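Local coordinates for membrane lipoprotein family protein (Aeropyrum pernix, PDB 4PEV) that binds adenosine and probably serves as the solute-binding lipoprotein of an ABC transporter, consistent with nucleoside uptake, at residues Pro131-Glu135 with Gln136-Leu140; Gly204-Tyr207 with Gly208-Tyr212; Val381-Leu384 with Lys385-Ile389. All coordinates share one frame; numbering follows the deposited sequence.

How the contacts relate
Contact 1 lies in the lobe built on the sheet that contains strand 137-141. Contacts 2 and 3 lie together in the other half of the chain, and the centres of contacts 1 and 2 are about 39 Å apart on opposite sides of the chain's centre. Contact 1 is a partly buried turn between a helix and a strand. Contact 2 is a buried turn of helix 196-214, rich in tyrosine. Contact 3 is a helix turn with one apolar face and one charged, exposed face. Contacts 2 and 3 touch: Tyr211 OH lies 2.8 Å from Glu383 OE2, a probable hydrogen bond, and Tyr207 packs on Leu384.

Contact 1. Residues Pro131-Glu135 with Gln136-Leu140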
loop_
_atom_site.group_PDB
_atom_site.type_symbol
_atom_site.label_atom_id
_atom_site.label_comp_id
_atom_site.label_asym_id
_atom_site.label_seq_id
_atom_site.Cartn_x
_atom_site.Cartn_y
_atom_site.Cartn_z
ATOM N N PRO C 131 9.005 19.264 -18.658
ATOM C CA PRO C 131 9.662 20.507 -19.106
ATOM C C PRO C 131 9.172 21.044 -20.468
ATOM O O PRO C 131 9.167 22.253 -20.648
ATOM C CB PRO C 131 11.152 20.135 -19.139
ATOM C CG PRO C 131 11.168 18.655 -19.290
ATOM C CD PRO C 131 9.980 18.169 -18.508
ATOM N N ARG C 132 8.754 20.175 -21.393
ATOM C CA ARG C 132 8.079 20.619 -22.636
ATOM C C ARG C 132 6.755 21.401 -22.466
ATOM O O ARG C 132 6.371 22.116 -23.371
ATOM C CB ARG C 132 7.748 19.437 -23.541
ATOM C CG ARG C 132 8.922 18.608 -23.996
ATOM C CD ARG C 132 8.460 17.643 -25.065
ATOM N NE ARG C 132 8.973 16.302 -24.821
ATOM C CZ ARG C 132 8.457 15.182 -25.334
ATOM N NH1 ARG C 132 7.398 15.218 -26.138
ATOM N NH2 ARG C 132 9.005 14.003 -25.037
ATOM N N TYR C 133 6.029 21.233 -21.361
ATOM C CA TYR C 133 4.753 21.961 -21.159
ATOM C C TYR C 133 4.747 22.661 -19.813
ATOM O O TYR C 133 4.017 22.265 -18.914
ATOM C CB TYR C 133 3.558 21.010 -21.241
ATOM C CG TYR C 133 3.507 20.210 -22.515
ATOM C CD1 TYR C 133 2.893 20.713 -23.639
ATOM C CD2 TYR C 133 4.065 18.950 -22.584
ATOM C CE1 TYR C 133 2.843 19.993 -24.810
ATOM C CE2 TYR C 133 4.021 18.215 -23.749
ATOM C CZ TYR C 133 3.404 18.746 -24.856
ATOM O OH TYR C 133 3.346 18.041 -26.022
ATOM N N PRO C 134 5.559 23.715 -19.663
ATOM C CA PRO C 134 5.810 24.224 -18.309
ATOM C C PRO C 134 4.585 24.856 -17.633
ATOM O O PRO C 134 4.599 25.060 -16.413
ATOM C CB PRO C 134 6.930 25.268 -18.508
ATOM C CG PRO C 134 7.352 25.169 -19.936
ATOM C CD PRO C 134 6.246 24.512 -20.692
ATOM N N GLU C 135 3.557 25.169 -18.421
ATOM C CA GLU C 135 2.326 25.753 -17.905
ATOM C C GLU C 135 1.231 24.702 -17.631
ATOM O O GLU C 135 0.162 25.024 -17.122
ATOM C CB GLU C 135 1.841 26.836 -18.876
ATOM C CG GLU C 135 2.748 28.070 -18.896
ATOM C CD GLU C 135 2.270 29.168 -19.856
ATOM O OE1 GLU C 135 1.106 29.119 -20.332
ATOM O OE2 GLU C 135 3.070 30.094 -20.139
ATOM N N GLN C 136 1.514 23.447 -17.963
ATOM C CA GLN C 136 0.662 22.324 -17.588
ATOM C C GLN C 136 1.064 21.877 -16.199
ATOM O O GLN C 136 2.234 21.548 -15.998
ATOM C CB GLN C 136 0.853 21.148 -18.562
ATOM C CG GLN C 136 0.053 19.898 -18.248
ATOM C CD GLN C 136 -1.426 20.192 -18.174
ATOM O OE1 GLN C 136 -2.003 20.669 -19.139
ATOM N NE2 GLN C 136 -2.043 19.934 -17.023
ATOM N N LYS C 137 0.099 21.840 -15.269
ATOM C CA LYS C 137 0.335 21.336 -13.911
ATOM C C LYS C 137 0.113 19.835 -13.818
ATOM O O LYS C 137 -0.837 19.313 -14.391
ATOM C CB LYS C 137 -0.587 21.997 -12.904
ATOM C CG LYS C 137 -0.771 23.477 -13.116
ATOM C CD LYS C 137 -1.198 24.159 -11.826
ATOM C CE LYS C 137 -1.911 25.474 -12.107
ATOM N NZ LYS C 137 -3.231 25.245 -12.767
ATOM N N TYR C 138 0.989 19.171 -13.055
ATOM C CA TYR C 138 0.980 17.721 -12.867
ATOM C C TYR C 138 1.039 17.375 -11.391
ATOM O O TYR C 138 1.755 18.023 -10.644
ATOM C CB TYR C 138 2.206 17.102 -13.509
ATOM C CG TYR C 138 2.349 17.342 -14.992
ATOM C CD1 TYR C 138 1.721 16.522 -15.911
ATOM C CD2 TYR C 138 3.144 18.371 -15.477
ATOM C CE1 TYR C 138 1.861 16.733 -17.261
ATOM C CE2 TYR C 138 3.305 18.580 -16.827
ATOM C CZ TYR C 138 2.657 17.763 -17.709
ATOM O OH TYR C 138 2.803 17.968 -19.053
ATOM N N ALA C 139 0.310 16.340 -10.975
ATOM C CA ALA C 139 0.556 15.711 -9.673
ATOM C C ALA C 139 0.998 14.266 -9.886
ATOM O O ALA C 139 0.316 13.493 -10.536
ATOM C CB ALA C 139 -0.669 15.779 -8.782
ATOM N N LEU C 140 2.177 13.932 -9.374
ATOM C CA LEU C 140 2.693 12.575 -9.438
ATOM C C LEU C 140 2.403 11.929 -8.104
ATOM O O LEU C 140 2.763 12.477 -7.072
ATOM C CB LEU C 140 4.195 12.599 -9.705
ATOM C CG LEU C 140 4.903 11.259 -9.932
ATOM C CD1 LEU C 140 4.150 10.331 -10.889
ATOM C CD2 LEU C 140 6.319 11.494 -10.438
#
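Tyr133 and Gln136 close a tight turn through a backbone hydrogen bond. Gln136 N donates to Tyr133 O at 2.9 Å, and the N-H points at the oxygen with an angle of 154°. The donor sits above the carbonyl plane. This bond closes a type I beta turn from Tyr133 to Gln136, with Pro134 and Glu135 at its corners.

A second polar bond lies within the following segment. Gln136 has CG anti to its own N (chi1 178°) and a bend at chi2, which turns the amide onward, to the carbonyl of the next residue. Gln136 NE2 thereby reaches Lys137 O at 3.0 Å, with the acceptor in the amide plane. The same NE2 also bonds Tyr112 O, so two backbone carbonyls hold this amide in place.

The remaining contacts are packing. Tyr133 CB meets Gln136 CB across the turn, 3.8 Å away. Tyr138 sends its ring back toward the turn, and its OH lies 3.8 Å from Tyr133 CB and 3.9 Å from Tyr133 CD2. The two tyrosine side chains run at a slant to each other. Tyr138 OH hydrogen-bonds Ser107 OG on helix 99-108.

The turn links helix 123-132 to strand 137-141 and completes a beta-alpha-beta unit that begins with strand 114-118, as in the alternating alpha/beta lobes of periplasmic-binding-protein folds.

Contact 2. Residues Gly204-Tyr207 with Gly208-Tyr212; sequences GYLY and GVQYY
Tyr207 O accepts the shortest sound bond here, from Tyr211 N at 2.8 Å. The donor lies nearly in line with the carbonyl. Gln210 N to Leu206 O is similar, 2.9 Å long and nearly straight. Val209 N to Tyr205 O is longer, 3.1 Å, and its donor is tilted from the carbonyl plane.

Tyr207 and Tyr211 are one turn apart and point the same way. Each has CG anti to the backbone N (chi1 -180° and -171°), which sends both rings off the same side of the helix. The ring planes differ by 32°, and the centroids are 5.9 Å apart. The rings meet obliquely, mostly through Tyr211 CD2, which lies 3.7 Å from Tyr207 CE1 and 3.7 Å from Tyr207 OH. Tyr211 OH is hydrogen-bonded to Glu383 OE2 of helix 375-389, while Phe395 meets the Tyr207 ring edge-to-face.

Leu206 and Gln210 form a second, looser pair. They lie alongside each other, with Leu206 CD1 4.2 Å from Gln210 CG. The Gln210 amide has partners at both ends, Leu411 O for NE2 and Asn213 for OE1. Val209 sets its CG2 against Tyr205 O.

This is regular i to i+4 alpha-helical bonding in a buried helix. Helix 196-214 is the crossover between parallel strands 186-191 and 222-226, a beta-alpha-beta unit of the second lobe.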
loop_
_atom_site.group_PDB
_atom_site.type_symbol
_atom_site.label_atom_id
_atom_site.label_comp_id
_atom_site.label_asym_id
_atom_site.label_seq_id
_atom_site.Cartn_x
_atom_site.Cartn_y
_atom_site.Cartn_z
ATOM N N GLY C 204 10.695 -2.074 5.357
ATOM C CA GLY C 204 9.943 -1.802 6.576
ATOM C C GLY C 204 9.336 -3.055 7.171
ATOM O O GLY C 204 9.245 -3.194 8.386
ATOM N N TYR C 205 8.926 -3.973 6.306
ATOM C CA TYR C 205 8.254 -5.181 6.729
ATOM C C TYR C 205 9.244 -6.102 7.419
ATOM O O TYR C 205 8.952 -6.623 8.483
ATOM C CB TYR C 205 7.591 -5.860 5.521
ATOM C CG TYR C 205 6.749 -7.084 5.834
ATOM C CD1 TYR C 205 5.706 -7.031 6.765
ATOM C CD2 TYR C 205 6.977 -8.294 5.179
ATOM C CE1 TYR C 205 4.921 -8.148 7.041
ATOM C CE2 TYR C 205 6.195 -9.416 5.447
ATOM C CZ TYR C 205 5.171 -9.333 6.376
ATOM O OH TYR C 205 4.418 -10.450 6.638
ATOM N N LEU C 206 10.407 -6.294 6.806
ATOM C CA LEU C 206 11.485 -7.089 7.399
ATOM C C LEU C 206 11.999 -6.456 8.678
ATOM O O LEU C 206 12.226 -7.134 9.679
ATOM C CB LEU C 206 12.651 -7.211 6.425
ATOM C CG LEU C 206 13.829 -8.109 6.813
ATOM C CD1 LEU C 206 13.421 -9.526 7.200
ATOM C CD2 LEU C 206 14.806 -8.148 5.651
ATOM N N TYR C 207 12.183 -5.145 8.640
ATOM C CA TYR C 207 12.571 -4.422 9.830
ATOM C C TYR C 207 11.636 -4.776 10.959
ATOM O O TYR C 207 12.078 -5.153 12.029
ATOM C CB TYR C 207 12.546 -2.910 9.601
ATOM C CG TYR C 207 12.953 -2.138 10.830
ATOM C CD1 TYR C 207 12.024 -1.835 11.805
ATOM C CD2 TYR C 207 14.270 -1.733 11.029
ATOM C CE1 TYR C 207 12.378 -1.142 12.939
ATOM C CE2 TYR C 207 14.637 -1.030 12.173
ATOM C CZ TYR C 207 13.677 -0.749 13.125
ATOM O OH TYR C 207 13.975 -0.055 14.269
ATOM N N GLY C 208 10.341 -4.638 10.711
ATOM C CA GLY C 208 9.323 -4.872 11.731
ATOM C C GLY C 208 9.314 -6.285 12.278
ATOM O O GLY C 208 9.022 -6.488 13.442
ATOM N N VAL C 209 9.629 -7.265 11.441
ATOM C CA VAL C 209 9.670 -8.666 11.878
ATOM C C VAL C 209 10.894 -8.906 12.753
ATOM O O VAL C 209 10.794 -9.580 13.777
ATOM C CB VAL C 209 9.700 -9.654 10.680
ATOM C CG1 VAL C 209 10.086 -11.063 11.132
ATOM C CG2 VAL C 209 8.358 -9.667 9.956
ATOM N N GLN C 210 12.046 -8.378 12.337
ATOM C CA GLN C 210 13.279 -8.551 13.097
ATOM C C GLN C 210 13.194 -7.810 14.411
ATOM O O GLN C 210 13.736 -8.272 15.413
ATOM C CB GLN C 210 14.485 -8.043 12.322
ATOM C CG GLN C 210 14.813 -8.826 11.065
ATOM C CD GLN C 210 15.234 -10.241 11.373
ATOM O OE1 GLN C 210 14.451 -11.020 11.898
ATOM N NE2 GLN C 210 16.472 -10.581 11.050
ATOM N N TYR C 211 12.513 -6.666 14.401
ATOM C CA TYR C 211 12.309 -5.878 15.605
ATOM C C TYR C 211 11.574 -6.746 16.609
ATOM O O TYR C 211 12.031 -6.933 17.732
ATOM C CB TYR C 211 11.506 -4.625 15.268
ATOM C CG TYR C 211 11.375 -3.576 16.360
ATOM C CD1 TYR C 211 10.345 -3.644 17.294
ATOM C CD2 TYR C 211 12.241 -2.486 16.418
ATOM C CE1 TYR C 211 10.195 -2.675 18.270
ATOM C CE2 TYR C 211 12.097 -1.509 17.390
ATOM C CZ TYR C 211 11.070 -1.611 18.312
ATOM O OH TYR C 211 10.910 -0.656 19.293
ATOM N N TYR C 212 10.451 -7.305 16.178
ATOM C CA TYR C 212 9.666 -8.214 16.998
ATOM C C TYR C 212 10.524 -9.353 17.520
ATOM O O TYR C 212 10.607 -9.551 18.711
ATOM C CB TYR C 212 8.498 -8.772 16.200
ATOM C CG TYR C 212 7.612 -9.656 17.015
ATOM C CD1 TYR C 212 6.628 -9.123 17.824
ATOM C CD2 TYR C 212 7.774 -11.030 16.997
ATOM C CE1 TYR C 212 5.813 -9.937 18.581
ATOM C CE2 TYR C 212 6.963 -11.858 17.755
ATOM C CZ TYR C 212 5.986 -11.306 18.544
ATOM O OH TYR C 212 5.179 -12.134 19.286
#

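Contact 3. Residues Val381-Leu384 with Lys385-Ile389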
loop_
_atom_site.group_PDB
_atom_site.type_symbol
_atom_site.label_atom_id
_atom_site.label_comp_id
_atom_site.label_asym_id
_atom_site.label_seq_id
_atom_site.Cartn_x
_atom_site.Cartn_y
_atom_site.Cartn_z
ATOM N N VAL C 381 3.992 -2.436 18.646
ATOM C CA VAL C 381 3.448 -1.516 17.627
ATOM C C VAL C 381 3.559 -0.096 18.134
ATOM O O VAL C 381 4.181 0.737 17.501
ATOM C CB VAL C 381 1.957 -1.796 17.299
ATOM C CG1 VAL C 381 1.321 -0.619 16.559
ATOM C CG2 VAL C 381 1.811 -3.079 16.484
ATOM N N GLU C 382 2.950 0.152 19.290
ATOM C CA GLU C 382 2.925 1.475 19.913
ATOM C C GLU C 382 4.334 2.029 20.215
ATOM O O GLU C 382 4.589 3.216 20.052
ATOM C CB GLU C 382 2.062 1.426 21.183
ATOM C CG GLU C 382 1.831 2.778 21.849
ATOM C CD GLU C 382 1.373 3.859 20.874
ATOM O OE1 GLU C 382 0.263 3.725 20.308
ATOM O OE2 GLU C 382 2.126 4.845 20.668
ATOM N N GLU C 383 5.246 1.162 20.626
ATOM C CA GLU C 383 6.597 1.581 20.952
ATOM C C GLU C 383 7.383 1.935 19.706
ATOM O O GLU C 383 8.366 2.647 19.803
ATOM C CB GLU C 383 7.313 0.486 21.761
ATOM C CG GLU C 383 8.848 0.489 21.765
ATOM C CD GLU C 383 9.414 -0.746 22.476
ATOM O OE1 GLU C 383 9.015 -0.981 23.647
ATOM O OE2 GLU C 383 10.232 -1.492 21.866
ATOM N N LEU C 384 6.979 1.439 18.538
ATOM C CA LEU C 384 7.665 1.800 17.295
ATOM C C LEU C 384 6.994 2.988 16.622
ATOM O O LEU C 384 7.660 3.897 16.135
ATOM C CB LEU C 384 7.723 0.619 16.336
ATOM C CG LEU C 384 8.495 0.867 15.028
ATOM C CD1 LEU C 384 9.874 1.462 15.278
ATOM C CD2 LEU C 384 8.617 -0.419 14.215
ATOM N N LYS C 385 5.670 2.966 16.591
ATOM C CA LYS C 385 4.874 4.083 16.105
ATOM C C LYS C 385 5.333 5.373 16.752
ATOM O O LYS C 385 5.444 6.393 16.082
ATOM C CB LYS C 385 3.407 3.807 16.416
ATOM C CG LYS C 385 2.421 4.954 16.310
ATOM C CD LYS C 385 1.022 4.372 16.515
ATOM C CE LYS C 385 0.083 5.275 17.308
ATOM N NZ LYS C 385 -0.952 5.891 16.429
ATOM N N GLN C 386 5.628 5.318 18.049
ATOM C CA GLN C 386 6.013 6.520 18.784
ATOM C C GLN C 386 7.461 6.917 18.619
ATOM O O GLN C 386 7.771 8.102 18.627
ATOM C CB GLN C 386 5.650 6.423 20.269
ATOM C CG GLN C 386 4.361 7.164 20.582
ATOM C CD GLN C 386 4.339 8.553 19.950
ATOM O OE1 GLN C 386 5.333 9.291 20.002
ATOM N NE2 GLN C 386 3.217 8.902 19.318
ATOM N N LYS C 387 8.349 5.945 18.465
ATOM C CA LYS C 387 9.734 6.264 18.150
ATOM C C LYS C 387 9.826 6.934 16.785
ATOM O O LYS C 387 10.725 7.739 16.552
ATOM C CB LYS C 387 10.618 5.016 18.223
ATOM C CG LYS C 387 10.879 4.584 19.667
ATOM C CD LYS C 387 11.440 3.172 19.807
ATOM C CE LYS C 387 12.891 3.095 19.367
ATOM N NZ LYS C 387 13.446 1.728 19.560
ATOM N N ILE C 388 8.871 6.627 15.902
ATOM C CA ILE C 388 8.853 7.157 14.527
ATOM C C ILE C 388 8.303 8.574 14.464
ATOM O O ILE C 388 8.942 9.462 13.900
ATOM C CB ILE C 388 8.037 6.248 13.571
ATOM C CG1 ILE C 388 8.844 4.981 13.249
ATOM C CG2 ILE C 388 7.683 6.987 12.281
ATOM C CD1 ILE C 388 8.063 3.895 12.543
ATOM N N ILE C 389 7.113 8.762 15.024
ATOM C CA ILE C 389 6.480 10.085 15.101
ATOM C C ILE C 389 7.354 11.129 15.817
ATOM O O ILE C 389 7.402 12.294 15.402
ATOM C CB ILE C 389 5.109 9.996 15.800
ATOM C CG1 ILE C 389 4.116 9.261 14.889
ATOM C CG2 ILE C 389 4.595 11.385 16.192
ATOM C CD1 ILE C 389 2.812 8.899 15.572
#
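Helix 375-389 carries this contact along its last two turns, where one face is apolar and another is charged. Val381 O accepts two backbone donors, Leu384 N and Lys385 N. The bond from Lys385 N is 2.8 Å and almost straight, at 174°. Gln386 N to Glu382 O and Ile388 N to Leu384 O continue the i to i+4 pattern.

On the apolar face Leu384 meets Ile388 one turn on. Leu384 CG lies 3.9 Å from Ile388 CD1, and the two side chains run aslant. Ile388 turns CG1 beside its own N (chi1 -75°), which lays CG1 3.3 Å from Leu384 O and brings CD1 back to the leucine. Leu384 also packs on Ile168 of helix 159-181 and on Ile393. An alanine here is likely to open a gap beside Ile388 CD1 and deprive Ile168 of an apolar neighbour.

On the exposed side Glu382 bends at chi2 and lays its carboxylate over the next turn. Its side chain runs alongside Gln386, with OE2 3.2 Å from Gln386 CG; the carboxylate and amide planes are only 10° apart. Glu382 OE1 meets the Lys385 chain at CE, 3.4 Å away, but stays 4.6 Å from NZ.

On the flank facing helix 196-214, Lys387 folds its chain over the carbonyl of the preceding turn, with CD close to Glu383 O. The Glu383 carboxylate has its partner in Tyr211.

The opposite charges of Glu382 and Lys385 probably attract each other weakly, across a gap and without a direct salt bridge.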